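Local coordinates for protein DsvD (Desulfovibrio vulgaris, PDB 1UCR) that is of unknown function but may play an essential role in dissimilatory sulfite reduction, and its winged-helix motif suggests possible binding to DNA, at residues B[2-8]-B[42-46]; B[19-24]-B[60-65]. One frame throughout, in Å; residues are numbered along the deposited sequence. Where two conformers were deposited one is given.

Contact 1 of 2, residues B[2-8]-B[42-46]. With SO4 (sulfate ion), chain F.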
# COMPACT_ATOMS: atom_id res chain seq x y z
N GLU B 2 -12.96 -6.22 -3.98
CA GLU B 2 -13.42 -7.48 -4.60
C GLU B 2 -12.39 -8.60 -4.56
O GLU B 2 -11.20 -8.36 -4.47
CB GLU B 2 -13.90 -7.30 -6.04
CG GLU B 2 -12.80 -6.90 -6.99
CD GLU B 2 -13.10 -6.79 -8.46
OE1 GLU B 2 -12.15 -6.96 -9.25
OE2 GLU B 2 -14.25 -6.52 -8.86
N GLU B 3 -12.83 -9.86 -4.57
CA GLU B 3 -11.99 -11.03 -4.38
C GLU B 3 -10.76 -11.06 -5.27
O GLU B 3 -9.65 -11.35 -4.82
CB GLU B 3 -12.83 -12.31 -4.64
CG GLU B 3 -12.04 -13.55 -4.25
CD GLU B 3 -12.90 -14.78 -4.06
OE1 GLU B 3 -12.29 -15.88 -4.13
OE2 GLU B 3 -14.12 -14.72 -3.83
N ALA B 4 -10.91 -10.76 -6.57
CA ALA B 4 -9.77 -10.83 -7.45
C ALA B 4 -8.68 -9.83 -7.07
O ALA B 4 -7.48 -10.13 -7.12
CB ALA B 4 -10.15 -10.62 -8.92
N LYS B 5 -9.12 -8.62 -6.67
CA LYS B 5 -8.16 -7.64 -6.18
C LYS B 5 -7.55 -8.03 -4.85
O LYS B 5 -6.34 -7.87 -4.65
CB LYS B 5 -8.88 -6.29 -6.10
CG LYS B 5 -9.14 -5.71 -7.49
CD LYS B 5 -9.86 -4.38 -7.32
CE LYS B 5 -10.14 -3.84 -8.71
NZ LYS B 5 -10.95 -2.60 -8.66
N GLN B 6 -8.35 -8.58 -3.94
CA GLN B 6 -7.85 -9.02 -2.67
C GLN B 6 -6.79 -10.11 -2.84
O GLN B 6 -5.79 -10.14 -2.11
CB GLN B 6 -9.00 -9.55 -1.77
CG GLN B 6 -8.48 -9.88 -0.36
CD GLN B 6 -8.10 -8.55 0.29
OE1 GLN B 6 -8.94 -7.67 0.46
NE2 GLN B 6 -6.85 -8.37 0.68
N LYS B 7 -6.95 -10.98 -3.84
CA LYS B 7 -5.94 -12.03 -4.09
C LYS B 7 -4.62 -11.43 -4.54
O LYS B 7 -3.54 -11.93 -4.17
CB LYS B 7 -6.49 -13.01 -5.14
CG LYS B 7 -7.60 -13.93 -4.57
CD LYS B 7 -8.08 -14.96 -5.60
CE LYS B 7 -9.16 -15.83 -4.96
NZ LYS B 7 -9.67 -16.88 -5.86
N VAL B 8 -4.65 -10.36 -5.35
CA VAL B 8 -3.39 -9.65 -5.69
C VAL B 8 -2.73 -9.11 -4.43
O VAL B 8 -1.52 -9.30 -4.22
CB VAL B 8 -3.71 -8.53 -6.68
CG1 VAL B 8 -2.53 -7.59 -6.90
CG2 VAL B 8 -4.18 -9.12 -8.01
N ILE B 42 -7.64 -5.06 -13.55
CA ILE B 42 -7.69 -4.98 -12.08
C ILE B 42 -6.43 -4.41 -11.49
O ILE B 42 -6.52 -3.65 -10.50
CB ILE B 42 -8.10 -6.27 -11.41
CG1 ILE B 42 -7.05 -7.31 -11.48
CG2 ILE B 42 -9.46 -6.79 -11.87
CD1 ILE B 42 -7.38 -8.53 -10.63
N LEU B 43 -5.27 -4.72 -12.07
CA LEU B 43 -4.04 -4.11 -11.58
C LEU B 43 -4.08 -2.59 -11.77
O LEU B 43 -3.63 -1.82 -10.88
CB LEU B 43 -2.82 -4.71 -12.34
CG LEU B 43 -2.52 -6.16 -11.97
CD1 LEU B 43 -1.46 -6.69 -12.92
CD2 LEU B 43 -2.03 -6.30 -10.53
N THR B 44 -4.59 -2.13 -12.92
CA THR B 44 -4.63 -0.71 -13.18
C THR B 44 -5.55 -0.02 -12.21
O THR B 44 -5.22 1.08 -11.73
CB THR B 44 -5.12 -0.48 -14.64
OG1 THR B 44 -4.22 -1.14 -15.54
CG2 THR B 44 -5.10 0.98 -14.95
N ALA B 45 -6.70 -0.62 -11.89
CA ALA B 45 -7.60 -0.02 -10.91
C ALA B 45 -6.95 0.07 -9.55
O ALA B 45 -7.09 1.08 -8.87
CB ALA B 45 -8.85 -0.88 -10.82
N LEU B 46 -6.19 -0.95 -9.15
CA LEU B 46 -5.46 -0.89 -7.88
C LEU B 46 -4.38 0.19 -7.92
O LEU B 46 -4.14 0.80 -6.85
CB LEU B 46 -4.89 -2.25 -7.53
CG LEU B 46 -5.91 -3.31 -7.12
CD1 LEU B 46 -5.27 -4.66 -7.14
CD2 LEU B 46 -6.48 -3.01 -5.73
S SO4 F . -13.36 -3.09 -5.65
O1 SO4 F . -13.11 -3.13 -7.12
O2 SO4 F . -14.75 -3.41 -5.42
O3 SO4 F . -13.18 -1.70 -5.14
O4 SO4 F . -12.34 -3.92 -5.00

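Contact 2 of 2, residues B[19-24]-B[60-65]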
# COMPACT_ATOMS: atom_id res chain seq x y z
N LYS B 19 9.06 -9.83 -2.96
CA LYS B 19 9.97 -8.71 -3.26
C LYS B 19 9.07 -7.56 -3.59
O LYS B 19 7.84 -7.59 -3.53
CB LYS B 19 10.95 -9.11 -4.37
CG LYS B 19 10.25 -9.52 -5.66
CD LYS B 19 11.28 -10.18 -6.59
CE LYS B 19 10.70 -10.68 -7.89
NZ LYS B 19 10.29 -9.64 -8.90
N SER B 20 9.70 -6.41 -3.88
CA SER B 20 8.95 -5.16 -3.84
C SER B 20 8.04 -5.00 -5.05
O SER B 20 7.10 -4.20 -4.93
CB SER B 20 9.92 -3.95 -3.77
OG SER B 20 10.73 -3.89 -4.97
N LYS B 21 8.36 -5.70 -6.14
CA LYS B 21 7.53 -5.56 -7.38
C LYS B 21 7.65 -6.83 -8.20
O LYS B 21 8.62 -7.57 -8.13
CB LYS B 21 7.90 -4.31 -8.18
CG LYS B 21 9.36 -4.28 -8.58
CD LYS B 21 9.74 -2.94 -9.30
CE LYS B 21 11.18 -2.98 -9.73
NZ LYS B 21 11.65 -1.71 -10.36
N PHE B 22 6.62 -7.09 -9.01
CA PHE B 22 6.48 -8.26 -9.83
C PHE B 22 6.04 -7.83 -11.24
O PHE B 22 5.37 -6.83 -11.40
CB PHE B 22 5.47 -9.23 -9.23
CG PHE B 22 5.98 -9.94 -8.01
CD1 PHE B 22 5.84 -9.36 -6.75
CD2 PHE B 22 6.58 -11.21 -8.11
CE1 PHE B 22 6.29 -10.01 -5.60
CE2 PHE B 22 7.02 -11.85 -6.95
CZ PHE B 22 6.83 -11.27 -5.72
N TYR B 23 6.42 -8.61 -12.25
CA TYR B 23 5.99 -8.35 -13.62
C TYR B 23 4.50 -8.52 -13.80
O TYR B 23 3.88 -9.33 -13.13
CB TYR B 23 6.68 -9.36 -14.58
CG TYR B 23 8.17 -9.11 -14.63
CD1 TYR B 23 9.06 -10.06 -14.10
CD2 TYR B 23 8.71 -7.98 -15.20
CE1 TYR B 23 10.44 -9.83 -14.18
CE2 TYR B 23 10.03 -7.72 -15.26
CZ TYR B 23 10.91 -8.68 -14.73
OH TYR B 23 12.26 -8.38 -14.78
N PHE B 24 3.96 -7.82 -14.80
CA PHE B 24 2.58 -8.11 -15.21
C PHE B 24 2.34 -9.60 -15.35
O PHE B 24 1.37 -10.15 -14.84
CB PHE B 24 2.34 -7.39 -16.55
CG PHE B 24 0.96 -7.74 -17.09
CD1 PHE B 24 -0.21 -7.37 -16.41
CD2 PHE B 24 0.80 -8.48 -18.23
CE1 PHE B 24 -1.46 -7.73 -16.88
CE2 PHE B 24 -0.45 -8.82 -18.76
CZ PHE B 24 -1.60 -8.44 -18.07
N THR B 60 7.97 -4.41 -20.65
CA THR B 60 6.74 -4.73 -19.91
C THR B 60 6.59 -3.79 -18.76
O THR B 60 7.06 -2.64 -18.78
CB THR B 60 6.76 -6.24 -19.57
OG1 THR B 60 5.53 -6.60 -18.95
CG2 THR B 60 7.88 -6.60 -18.61
N THR B 61 5.84 -4.26 -17.74
CA THR B 61 5.42 -3.45 -16.61
C THR B 61 5.63 -4.27 -15.35
O THR B 61 5.65 -5.50 -15.39
CB THR B 61 3.95 -2.98 -16.74
OG1 THR B 61 3.12 -4.14 -16.81
CG2 THR B 61 3.80 -2.13 -18.01
N MET B 62 5.74 -3.56 -14.22
CA MET B 62 5.77 -4.19 -12.91
C MET B 62 4.88 -3.44 -11.96
O MET B 62 4.57 -2.26 -12.13
CB MET B 62 7.20 -4.24 -12.34
CG MET B 62 8.18 -4.92 -13.29
SD MET B 62 9.83 -5.14 -12.54
CE MET B 62 9.57 -6.71 -11.72
N TYR B 63 4.48 -4.17 -10.89
CA TYR B 63 3.54 -3.68 -9.91
C TYR B 63 4.00 -4.12 -8.55
O TYR B 63 4.47 -5.27 -8.41
CB TYR B 63 2.12 -4.21 -10.13
CG TYR B 63 1.52 -3.88 -11.49
CD1 TYR B 63 1.90 -4.61 -12.63
CD2 TYR B 63 0.62 -2.81 -11.64
CE1 TYR B 63 1.36 -4.29 -13.86
CE2 TYR B 63 0.08 -2.51 -12.90
CZ TYR B 63 0.47 -3.27 -13.99
OH TYR B 63 -0.03 -3.00 -15.25
N GLY B 64 3.79 -3.31 -7.54
CA GLY B 64 3.98 -3.70 -6.14
C GLY B 64 3.09 -2.87 -5.25
O GLY B 64 2.42 -1.94 -5.70
N LEU B 65 3.04 -3.24 -3.95
CA LEU B 65 2.22 -2.45 -3.05
C LEU B 65 2.76 -1.04 -2.85
O LEU B 65 3.97 -0.81 -2.85
CB LEU B 65 2.20 -3.18 -1.66
CG LEU B 65 1.34 -4.44 -1.69
CD1 LEU B 65 1.64 -5.30 -0.46
CD2 LEU B 65 -0.18 -4.17 -1.78
O HOH W 1 5.03 -5.06 -3.11

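Contact 1 of 2, residues B[2-8]-B[42-46]
Val8 and Lys5 of helix 3-12 pack on Ile42 and Leu46 of helix 36-48, joining the first helix of a winged-helix domain to its third. The two helical segments cross at -74°, with axes 10.3 Å apart. No hydrogen bond links them. Val8 divides its two methyls between three partners. With CG1 anti to the backbone N (chi1 170°), that branch meets Leu43 CD2 at 3.9 Å and also reaches Leu46 CD1. CG2 of Val8 faces Ile42 CD1, and the same Ile42 methyl lies 3.9 Å from Ala4 CB. Lys5 runs its extended chain past Leu46 in the opposite direction, with its CD 4.0 Å from Leu46 CD2. Its NZ ends 3.5 Å from Ala45 CB. There it gives a hydrogen bond of 2.7 Å to O1 of a sulfate ion, probably from the crystallisation liquor. Glu2 N, at the N-cap position, donates to sulfate O4 at 2.6 Å with an N-H...O angle of 163°. The anion is thus gripped by a backbone N-H and an ammonium group. Phe27 and Phe31 extend the apolar packing around Val8. Such packing of the first helix across the third is part of the three-helix core of a winged-helix domain.

Contact 2 of 2, residues B[19-24]-B[60-65]
Thr60 begins the strand beside Tyr23: its CG2 lies 3.8 Å from Tyr23 CD2. Thr61 turns its carbonyl to the start of helix 24-30. Its O accepts from Phe24 N at 2.9 Å, with the donor above the carbonyl plane. Thr61 OG1 sits beside Phe24 CB. Met62 is the main side chain of the contact. It runs alongside Tyr23 in the same direction, and a bend at its last torsion (chi3 87°) lays the methyl over the ring. CE is 3.7 Å from the Tyr23 ring centroid and 10° off the normal, a CH-pi contact. SD stands obliquely to that ring in a Met-aromatic contact and touches Lys21 CE at 3.8 Å. The Lys21 chain crosses Met62 at about a right angle. Tyr63 forms the antiparallel hydrogen-bonded pair with Phe22: Phe22 N donates to Tyr63 O, and Tyr63 N to Phe22 O, each at 2.9 Å. The ring edge of Tyr63 approaches Phe24 CB, and its OH is hydrogen-bonded to Lys40. Gly64 brings its CA within 3.4 Å of Ser20 O in a CA-H...O contact. Leu65 N donates to a water that in turn donates to Ser20 O. The direct backbone bonds fix the short edge strand in register, the water continues the link where the two segments separate, and the methionine-tyrosine contact adds dispersion on one side.

In the fold
Both contacts lie within one winged-helix domain, one between helices and one in the sheet. Contact 1 joins helix 3-12 to helix 36-48 mainly through side chains, buried at Val8 and Leu46, with a sulfate bound at its exposed end. Contact 2 joins strand 22-23 to the central strand 60-65 mainly by backbone hydrogen bonds. Both are partly buried, but the centre of contact 2 is about 5 Å from the chain centre and that of contact 1 about 9 Å. Leu43 ties them together: its CB is 3.7 Å from Tyr63 CE2, and its CD1 is 3.8 Å from Phe24 CD1. The segments alternate along the chain, and helix 36-48 packs against the sheet through Leu43.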